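PDB 6U4B: WbbM protein from Klebsiella pneumoniae, which is a trimeric, bifunctional glycosyltransferase that polymerises O-antigen polysaccharide and binds magnesium. Local coordinates for residues D574-D577 / D578-N582; T586-E589 / M590-Y593. One frame throughout, in Å; residues are numbered along the deposited sequence.

Contact 1 (D574-D577 / D578-N582)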
# COMPACT_ATOMS: atom_id res chain seq x y z
N ASP A 574 -2.38 20.20 -11.11
CA ASP A 574 -3.32 19.31 -11.80
C ASP A 574 -2.68 17.94 -12.04
O ASP A 574 -1.48 17.84 -12.31
CB ASP A 574 -3.76 19.92 -13.13
CG ASP A 574 -4.82 20.99 -12.96
OD1 ASP A 574 -5.57 20.95 -11.96
OD2 ASP A 574 -4.91 21.88 -13.83
N PHE A 575 -3.51 16.90 -11.95
CA PHE A 575 -3.06 15.51 -12.08
C PHE A 575 -2.04 15.14 -11.00
O PHE A 575 -1.21 14.25 -11.19
CB PHE A 575 -2.47 15.23 -13.47
CG PHE A 575 -3.43 15.49 -14.60
CD1 PHE A 575 -4.44 14.59 -14.89
CD2 PHE A 575 -3.31 16.63 -15.38
CE1 PHE A 575 -5.32 14.82 -15.92
CE2 PHE A 575 -4.19 16.86 -16.42
CZ PHE A 575 -5.20 15.96 -16.69
N TYR A 576 -2.11 15.83 -9.86
CA TYR A 576 -1.17 15.56 -8.78
C TYR A 576 -1.40 14.18 -8.17
O TYR A 576 -0.44 13.50 -7.79
CB TYR A 576 -1.29 16.65 -7.71
CG TYR A 576 -0.60 16.32 -6.41
CD1 TYR A 576 0.78 16.17 -6.35
CD2 TYR A 576 -1.32 16.16 -5.23
CE1 TYR A 576 1.42 15.87 -5.16
CE2 TYR A 576 -0.70 15.86 -4.04
CZ TYR A 576 0.67 15.72 -4.01
OH TYR A 576 1.30 15.42 -2.82
N ASP A 577 -2.66 13.76 -8.07
CA ASP A 577 -2.95 12.43 -7.54
C ASP A 577 -2.41 11.34 -8.45
O ASP A 577 -2.03 10.27 -7.96
CB ASP A 577 -4.46 12.26 -7.34
CG ASP A 577 -5.03 13.24 -6.33
OD1 ASP A 577 -4.27 13.77 -5.50
OD2 ASP A 577 -6.26 13.48 -6.37
N ASP A 578 -2.37 11.58 -9.76
CA ASP A 578 -1.84 10.59 -10.69
C ASP A 578 -0.36 10.33 -10.45
O ASP A 578 0.13 9.22 -10.70
CB ASP A 578 -2.06 11.05 -12.13
CG ASP A 578 -3.52 11.25 -12.45
OD1 ASP A 578 -4.19 10.26 -12.81
OD2 ASP A 578 -4.00 12.39 -12.32
N PHE A 579 0.38 11.34 -10.00
CA PHE A 579 1.79 11.15 -9.68
C PHE A 579 1.96 10.45 -8.34
O PHE A 579 2.73 9.48 -8.24
CB PHE A 579 2.50 12.51 -9.68
CG PHE A 579 3.91 12.44 -9.16
CD1 PHE A 579 4.95 12.07 -9.99
CD2 PHE A 579 4.19 12.77 -7.84
CE1 PHE A 579 6.24 12.01 -9.52
CE2 PHE A 579 5.48 12.71 -7.36
CZ PHE A 579 6.51 12.33 -8.20
N ILE A 580 1.26 10.93 -7.31
CA ILE A 580 1.36 10.33 -5.98
C ILE A 580 0.98 8.86 -6.03
O ILE A 580 1.63 8.01 -5.40
CB ILE A 580 0.48 11.10 -4.98
CG1 ILE A 580 1.07 12.48 -4.72
CG2 ILE A 580 0.30 10.33 -3.69
CD1 ILE A 580 2.48 12.44 -4.14
N GLU A 581 -0.07 8.53 -6.79
CA GLU A 581 -0.51 7.15 -6.94
C GLU A 581 0.64 6.21 -7.29
O GLU A 581 0.69 5.08 -6.81
CB GLU A 581 -1.60 7.09 -8.02
CG GLU A 581 -2.13 5.71 -8.34
CD GLU A 581 -2.95 5.70 -9.62
OE1 GLU A 581 -2.68 4.86 -10.50
OE2 GLU A 581 -3.85 6.56 -9.75
N ASN A 582 1.58 6.68 -8.11
CA ASN A 582 2.68 5.85 -8.57
C ASN A 582 3.93 5.96 -7.70
O ASN A 582 4.82 5.12 -7.82
CB ASN A 582 3.02 6.19 -10.02
CG ASN A 582 1.91 5.82 -10.98
OD1 ASN A 582 1.63 4.63 -11.18
ND2 ASN A 582 1.27 6.82 -11.56
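F575, just ahead of the short helix 576-583, brings its ring edge to the carboxylate of D578: OD2 lies in the ring plane, 3.4 Å from CD1, the carboxylate being turned obliquely to the ring. The positive backbone torsions of F575 mark the bend into the helix. Its carbonyl O accepts a weak bond from D578 N, with an N-H···O angle of 124°, and a hydrogen bond from the hydroxyl of Y561. D578 keeps its other oxygen, OD1, for a salt bridge with K412.

Y576 comes next, with CG anti to the backbone N (chi1 167°). I580 CG1, one turn on, lies over one face of its ring, offset toward the rim, in a CH-pi contact 3.7 Å from the centroid. The backbone bond of the same i to i+4 pair is nearly straight: I580 N to Y576 O, 174°, in the carbonyl plane. F579 N reaches the same oxygen only weakly.

D577 directs its carboxylate to R349 of the second subunit, a salt bridge that ties this helix to the trimer interface. Its carbonyl O accepts E581 N at 2.9 Å, the donor tilted from the carbonyl plane.

Contact 2 (T586-E589 / M590-Y593)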
# COMPACT_ATOMS: atom_id res chain seq x y z
N THR A 586 6.61 3.21 -2.47
CA THR A 586 7.96 3.07 -3.00
C THR A 586 8.91 3.66 -1.96
O THR A 586 8.44 4.33 -1.03
CB THR A 586 8.12 3.76 -4.36
OG1 THR A 586 8.07 5.18 -4.19
CG2 THR A 586 7.02 3.32 -5.32
N PRO A 587 10.22 3.43 -2.04
CA PRO A 587 11.13 4.07 -1.07
C PRO A 587 11.15 5.58 -1.14
O PRO A 587 11.61 6.22 -0.19
CB PRO A 587 12.51 3.48 -1.42
CG PRO A 587 12.19 2.19 -2.08
CD PRO A 587 10.92 2.41 -2.85
N TRP A 588 10.66 6.18 -2.23
CA TRP A 588 10.62 7.64 -2.33
C TRP A 588 9.39 8.24 -1.68
O TRP A 588 9.23 9.47 -1.72
CB TRP A 588 10.68 8.07 -3.80
CG TRP A 588 11.87 7.56 -4.54
CD1 TRP A 588 13.14 8.06 -4.50
CD2 TRP A 588 11.91 6.45 -5.45
NE1 TRP A 588 13.97 7.33 -5.31
CE2 TRP A 588 13.24 6.34 -5.91
CE3 TRP A 588 10.96 5.54 -5.90
CZ2 TRP A 588 13.63 5.35 -6.80
CZ3 TRP A 588 11.35 4.56 -6.80
CH2 TRP A 588 12.68 4.47 -7.24
N GLU A 589 8.52 7.43 -1.07
CA GLU A 589 7.25 7.93 -0.56
C GLU A 589 7.46 8.95 0.56
O GLU A 589 6.92 10.05 0.52
CB GLU A 589 6.39 6.76 -0.08
CG GLU A 589 5.12 7.19 0.63
CD GLU A 589 4.12 6.06 0.75
OE1 GLU A 589 2.91 6.32 0.58
OE2 GLU A 589 4.55 4.91 1.00
N MET A 590 8.26 8.59 1.57
CA MET A 590 8.52 9.52 2.66
C MET A 590 9.42 10.67 2.23
O MET A 590 9.42 11.72 2.88
CB MET A 590 9.14 8.80 3.85
CG MET A 590 10.32 7.91 3.51
SD MET A 590 11.36 7.56 4.94
CE MET A 590 12.71 8.71 4.66
N GLU A 591 10.19 10.50 1.15
CA GLU A 591 10.99 11.61 0.62
C GLU A 591 10.09 12.75 0.17
O GLU A 591 10.46 13.93 0.31
CB GLU A 591 11.86 11.14 -0.54
CG GLU A 591 13.17 10.49 -0.16
CD GLU A 591 14.13 10.42 -1.34
OE1 GLU A 591 14.24 11.42 -2.07
OE2 GLU A 591 14.75 9.35 -1.54
N ILE A 592 8.92 12.43 -0.39
CA ILE A 592 8.06 13.46 -0.96
C ILE A 592 7.56 14.42 0.11
O ILE A 592 7.37 15.61 -0.16
CB ILE A 592 6.90 12.81 -1.73
CG1 ILE A 592 7.43 11.79 -2.74
CG2 ILE A 592 6.08 13.86 -2.45
CD1 ILE A 592 8.47 12.35 -3.68
N TYR A 593 7.35 13.93 1.33
CA TYR A 593 6.82 14.80 2.38
C TYR A 593 7.85 15.85 2.79
O TYR A 593 7.54 17.05 2.83
CB TYR A 593 6.40 13.97 3.60
CG TYR A 593 5.35 12.91 3.33
CD1 TYR A 593 4.93 12.06 4.35
CD2 TYR A 593 4.76 12.77 2.08
CE1 TYR A 593 3.98 11.10 4.12
CE2 TYR A 593 3.81 11.80 1.84
CZ TYR A 593 3.42 10.97 2.87
OH TYR A 593 2.46 10.00 2.65
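I592 N is shared by two carbonyl oxygens across the contact, W588 O at 3.3 Å and E589 O at 3.2 Å. The geometry separates the two bonds: W588 O is approached with the donor tilted 23° from the carbonyl plane, whereas at E589 O the donor stands above that plane, 64° out of it. W588 O is also crowded by the I592 side chain, whose CG1 lies 3.1 Å from it; CG1 is placed beside its own backbone N by chi1 of -52°, hence toward the preceding turn. E589 O also sits over one face of the Y593 ring, offset toward the rim.

W588 and E591 lie side by side and point the same way. E591 OE2 comes 3.6 Å from W588 CD1, obliquely to the indole, with ring and carboxylate planes steeply inclined. R349 of the same chain touches both, with a salt bridge to OE2 and a cation-pi contact with the indole; W588 NE1 is hydrogen-bonded to N346. Across the trimer, E589 packs on E589 of both neighbouring subunits. Its side chain is about 4 Å from a bound magnesium ion and lies beside N585, a magnesium ligand seen for this protein.

T586 caps the turn weakly: OG1 accepts from W588 N at 3.4 Å and is hydrogen-bonded to I583 O, while T586 O receives E589 N at 3.1 Å. A type I turn with a threonine capping bond, leading straight into helix 589-596, is the pattern of an N-capped helix start.

Overall arrangement
Contact 1 closes before contact 2 opens: the first lies on helix 576-583, the second on the turn and start of helix 589-596, the next helix in the chain. Their centres are 13 Å apart, and they meet where I580 CD1 approaches I592 CG2 at 4.2 Å. Both pack against helix 313-325 and lie near the C-terminal end of the modelled chain. Each also reaches a neighbouring subunit: Y576 packs on M590 of the second subunit, and M590 in turn on Y576 of the third. The same two-helix unit therefore joins helix 313-325 to the trimer interface. The F579 side chain lies about 8 Å from that of D408, a magnesium ligand; E589 lies near a bound magnesium ion.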